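PDB 3GZA: putative alpha-L-fucosidase from Bacteroides thetaiotaomicron VPI-5482, which probably hydrolyses alpha-L-fucosidic bonds, releasing L-fucose from glycans. Local coordinates for residues H27-H31 against H82-L88; A76-A80 against I110-F114. All coordinates share one frame; numbering follows the deposited sequence.

Interaction 1: residues H27-H31 against H82-L88; sequences HYDLH and HETGFGL. With NA (sodium ion), chain G; EDO (1,2-ethanediol), chain D.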
# COMPACT_ATOMS: atom_id res chain seq x y z
N HIS A 27 14.64 16.49 -1.61
CA HIS A 27 13.59 15.83 -0.84
C HIS A 27 12.23 16.14 -1.44
O HIS A 27 11.91 17.30 -1.71
CB HIS A 27 13.62 16.28 0.63
CG HIS A 27 14.75 15.71 1.42
ND1 HIS A 27 16.06 16.15 1.31
CD2 HIS A 27 14.76 14.74 2.35
CE1 HIS A 27 16.82 15.45 2.14
NE2 HIS A 27 16.05 14.59 2.79
N TYR A 28 11.41 15.11 -1.68
CA TYR A 28 10.10 15.27 -2.26
C TYR A 28 9.25 14.09 -1.78
O TYR A 28 9.72 12.95 -1.84
CB TYR A 28 10.25 15.30 -3.77
CG TYR A 28 9.26 16.11 -4.58
CD1 TYR A 28 9.02 17.41 -4.22
CD2 TYR A 28 8.68 15.60 -5.71
CE1 TYR A 28 8.19 18.21 -4.98
CE2 TYR A 28 7.84 16.37 -6.47
CZ TYR A 28 7.65 17.67 -6.12
OH TYR A 28 6.86 18.49 -6.89
N ASP A 29 8.10 14.37 -1.23
CA ASP A 29 7.18 13.36 -0.76
C ASP A 29 5.80 14.00 -0.74
O ASP A 29 5.65 15.18 -1.03
CB ASP A 29 7.66 12.83 0.61
CG ASP A 29 7.07 11.46 1.00
OD1 ASP A 29 6.00 11.04 0.44
OD2 ASP A 29 7.69 10.83 1.90
N LEU A 30 4.78 13.20 -0.38
CA LEU A 30 3.38 13.66 -0.54
C LEU A 30 3.02 14.94 0.21
O LEU A 30 2.20 15.74 -0.27
CB LEU A 30 2.44 12.53 -0.11
CG LEU A 30 2.54 11.23 -0.91
CD1 LEU A 30 1.78 10.10 -0.17
CD2 LEU A 30 2.04 11.40 -2.38
N HIS A 31 3.57 15.13 1.39
CA HIS A 31 3.23 16.25 2.24
C HIS A 31 3.74 17.58 1.69
O HIS A 31 3.33 18.63 2.21
CB HIS A 31 3.75 16.04 3.67
CG HIS A 31 5.20 15.73 3.75
ND1 HIS A 31 6.19 16.69 3.60
CD2 HIS A 31 5.85 14.54 3.87
CE1 HIS A 31 7.37 16.11 3.70
NE2 HIS A 31 7.19 14.81 3.86
N HIS A 82 10.82 8.33 1.61
CA HIS A 82 11.25 9.09 2.76
C HIS A 82 10.54 8.51 3.98
O HIS A 82 11.00 7.49 4.50
CB HIS A 82 11.16 10.60 2.54
CG HIS A 82 11.77 11.38 3.64
ND1 HIS A 82 11.01 11.98 4.61
CD2 HIS A 82 13.06 11.65 3.95
CE1 HIS A 82 11.81 12.59 5.47
NE2 HIS A 82 13.07 12.38 5.11
N GLU A 83 9.44 9.13 4.45
CA GLU A 83 8.75 8.67 5.63
C GLU A 83 7.31 8.22 5.41
O GLU A 83 6.80 7.47 6.22
CB GLU A 83 8.70 9.79 6.67
CG GLU A 83 10.08 10.15 7.27
CD GLU A 83 10.10 11.50 7.98
OE1 GLU A 83 9.19 12.34 7.74
OE2 GLU A 83 11.07 11.74 8.71
N THR A 84 6.65 8.64 4.34
CA THR A 84 5.23 8.28 4.18
C THR A 84 5.05 6.86 3.69
O THR A 84 3.98 6.29 3.81
CB THR A 84 4.48 9.19 3.21
OG1 THR A 84 4.95 8.96 1.86
CG2 THR A 84 4.61 10.69 3.60
N GLY A 85 6.12 6.33 3.10
CA GLY A 85 6.11 5.07 2.42
C GLY A 85 5.90 5.19 0.92
O GLY A 85 6.05 4.18 0.25
N PHE A 86 5.55 6.38 0.41
CA PHE A 86 5.25 6.56 -0.99
C PHE A 86 6.51 6.55 -1.78
O PHE A 86 7.48 7.20 -1.39
CB PHE A 86 4.61 7.90 -1.18
CG PHE A 86 4.02 8.11 -2.56
CD1 PHE A 86 2.88 7.44 -2.94
CD2 PHE A 86 4.61 8.98 -3.44
CE1 PHE A 86 2.29 7.63 -4.15
CE2 PHE A 86 4.05 9.17 -4.68
CZ PHE A 86 2.89 8.49 -5.04
N GLY A 87 6.49 5.90 -2.93
CA GLY A 87 7.64 5.84 -3.78
C GLY A 87 7.51 6.58 -5.11
O GLY A 87 6.53 6.44 -5.81
N LEU A 88 8.54 7.34 -5.45
CA LEU A 88 8.56 8.18 -6.66
C LEU A 88 9.03 7.47 -7.92
O LEU A 88 9.68 8.07 -8.79
CB LEU A 88 9.40 9.44 -6.41
CG LEU A 88 8.97 10.30 -5.22
CD1 LEU A 88 9.85 11.58 -5.23
CD2 LEU A 88 7.49 10.64 -5.30
NA NA G . 3.78 20.43 3.70
C1 EDO D . 17.70 14.74 5.57
O1 EDO D . 17.10 13.54 5.08
C2 EDO D . 19.17 14.58 5.31
O2 EDO D . 19.66 13.63 6.24
O HOH W 1 8.23 10.19 -1.67
O HOH W 2 7.98 8.09 1.25
O HOH W 3 8.32 12.27 4.14
O HOH W 4 6.10 19.63 3.58
O HOH W 5 3.33 19.05 5.82
O HOH W 6 4.56 21.83 1.91
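Asp-29 and Thr-84 approach each other from opposite directions, Thr-84 OG1 donating to the syn lone pair of Asp-29 OD1 at 2.7 Å. Asp-29 CG stands anti to the backbone N (chi1 -160°), which carries the carboxylate across to the threonine. Leu-30 N adds a second bond to Asp-29 OD1 from the anti side, 25° out of the carboxylate plane. Thr-84 N reaches Asp-29 OD2 only weakly. Thr-84 OG1 in turn accepts from Phe-86 N at 3.0 Å, an ST turn. Beside this polar knot Leu-30 CD2 sits over the Phe-86 ring, 3.7 Å from its centroid, a CH-pi contact. The His-27 edge turns toward the His-82 face in an offset edge-to-face pair. One water donates to Asp-29 OD2 and bonds His-31 NE2 and His-82 ND1; another donates to Asp-29 OD2 and Phe-86 O and accepts from His-82 N. Farther out, His-31 O binds the sodium ion with Asp-34 and Ile-36. These loops follow parallel barrel strands, at the end where TIM-barrel glycosidases carry their active sites. The buried carboxylate thus has both oxygens satisfied, OD1 by a hydroxyl and a backbone N-H, OD2 by waters, which is likely to hold its orientation.

Interaction 2: residues A76-A80 against I110-F114; sequences AVLTA and IVRDF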
# COMPACT_ATOMS: atom_id res chain seq x y z
N ALA A 76 23.81 14.51 -7.76
CA ALA A 76 22.46 14.93 -7.30
C ALA A 76 21.72 13.64 -6.92
O ALA A 76 21.80 12.65 -7.62
CB ALA A 76 21.69 15.72 -8.40
N VAL A 77 21.04 13.71 -5.79
CA VAL A 77 20.34 12.58 -5.18
C VAL A 77 18.88 12.93 -4.98
O VAL A 77 18.55 14.04 -4.55
CB VAL A 77 21.01 12.26 -3.82
CG1 VAL A 77 20.37 11.06 -3.10
CG2 VAL A 77 22.54 12.04 -3.99
N LEU A 78 17.99 11.97 -5.23
CA LEU A 78 16.56 12.13 -5.02
C LEU A 78 16.02 11.13 -4.03
O LEU A 78 16.41 9.98 -4.05
CB LEU A 78 15.82 11.89 -6.36
CG LEU A 78 14.29 11.89 -6.30
CD1 LEU A 78 13.70 13.24 -5.80
CD2 LEU A 78 13.63 11.50 -7.68
N THR A 79 15.16 11.59 -3.12
CA THR A 79 14.46 10.72 -2.20
C THR A 79 13.42 9.90 -2.95
O THR A 79 12.31 10.38 -3.26
CB THR A 79 13.77 11.50 -1.08
OG1 THR A 79 12.84 12.41 -1.66
CG2 THR A 79 14.76 12.30 -0.23
N ALA A 80 13.74 8.65 -3.26
CA ALA A 80 12.79 7.74 -3.86
C ALA A 80 11.66 7.42 -2.91
O ALA A 80 10.51 7.26 -3.33
CB ALA A 80 13.48 6.47 -4.31
N ILE A 110 9.47 9.58 -11.47
CA ILE A 110 10.28 10.74 -11.24
C ILE A 110 11.74 10.34 -11.02
O ILE A 110 12.62 11.11 -11.37
CB ILE A 110 9.74 11.56 -10.06
CG1 ILE A 110 8.35 12.08 -10.43
CG2 ILE A 110 10.68 12.76 -9.69
CD1 ILE A 110 7.62 12.77 -9.29
N VAL A 111 11.99 9.14 -10.49
CA VAL A 111 13.36 8.65 -10.38
C VAL A 111 13.97 8.56 -11.78
O VAL A 111 15.12 8.95 -12.01
CB VAL A 111 13.42 7.32 -9.62
CG1 VAL A 111 14.86 6.76 -9.67
CG2 VAL A 111 12.94 7.49 -8.17
N ARG A 112 13.20 8.06 -12.74
CA ARG A 112 13.69 7.97 -14.12
C ARG A 112 13.95 9.34 -14.73
O ARG A 112 14.99 9.60 -15.33
CB ARG A 112 12.76 7.17 -14.98
CG ARG A 112 13.43 6.93 -16.33
CD ARG A 112 12.89 5.82 -17.14
NE ARG A 112 12.73 4.58 -16.41
CZ ARG A 112 13.73 3.75 -16.07
NH1 ARG A 112 14.98 4.01 -16.38
NH2 ARG A 112 13.44 2.63 -15.42
N ASP A 113 12.97 10.23 -14.60
CA ASP A 113 13.13 11.59 -15.10
C ASP A 113 14.44 12.15 -14.52
O ASP A 113 15.28 12.73 -15.23
CB ASP A 113 12.00 12.47 -14.62
CG ASP A 113 10.70 12.31 -15.38
OD1 ASP A 113 10.47 11.34 -16.10
OD2 ASP A 113 9.88 13.23 -15.19
N PHE A 114 14.61 11.97 -13.22
CA PHE A 114 15.74 12.52 -12.47
C PHE A 114 17.09 12.00 -12.87
O PHE A 114 18.01 12.79 -13.15
CB PHE A 114 15.51 12.24 -10.99
CG PHE A 114 16.55 12.82 -10.09
CD1 PHE A 114 16.48 14.12 -9.71
CD2 PHE A 114 17.60 12.06 -9.61
CE1 PHE A 114 17.44 14.68 -8.90
CE2 PHE A 114 18.56 12.62 -8.75
CZ PHE A 114 18.47 13.92 -8.41
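Phe-114 lies against strand 76-79, and its side chain, followed outward from the helix, traces the larger part of the interface. With CG anti to the backbone N (chi1 -177°), the ring leaves helix 110-114 toward the strand. Phe-114 CB already touches Leu-78 CD2, at 3.9 Å. Beyond it the ring spreads beneath Leu-78, whose CB stands over the ring centre, 3.7 Å from the centroid and 10° off the normal, a CH-pi contact with one face. At the far end Phe-114 CE2 comes to 3.4 Å from Ala-76 O at the ring edge, and its CZ reaches Ala-76 CB at 3.7 Å while also lying close to the carbonyl carbon of Val-77. With an alanine in place of Phe-114, Leu-78 CB and Ala-76 CB would probably lose their aromatic partner, opening a gap between helix and strand. Leu-78 carries the contact on toward the start of the helix, where its CD2 meets Ile-110 CG2 at 3.8 Å. Val-111 CG2 lies against Ala-80 CB at 4.0 Å. No hydrogen bond crosses, so the fit depends on apolar shape. The segment axes run nearly antiparallel, at 174° and 9.6 Å at closest approach, as a barrel helix returning outside its strand should. Strand 75-79 is flanked in the sheet by parallel strands 22-26 and 124-129, and helix 110-121 belongs to the beta-alpha-beta crossover joining 75-79 to 124-129. Val-111 also touches Ile-127 on the latter strand and Leu-169 on helix 148-171, and Ile-110 reaches the loop residue Phe-54.

Both contacts are buried, and together they illustrate how a barrel divides its labour between wall and rim. Strand 75-79 links them: interaction 2 packs it against the helix outside, whereas interaction 1 is built from the loop that follows it and the loop after its neighbour, strand 22-26. The two meet directly, Leu-88 N lying 2.9 Å from Ala-80 O and Tyr-28 N 3.1 Å from Thr-79 OG1, both probable hydrogen bonds. Their chemistry differs with place. The helix-strand layer is apolar and free of crossing hydrogen bonds, while the loop pair combines carboxylate, hydroxyl, histidines and waters beside a sodium ion, with apolar contacts at its flank.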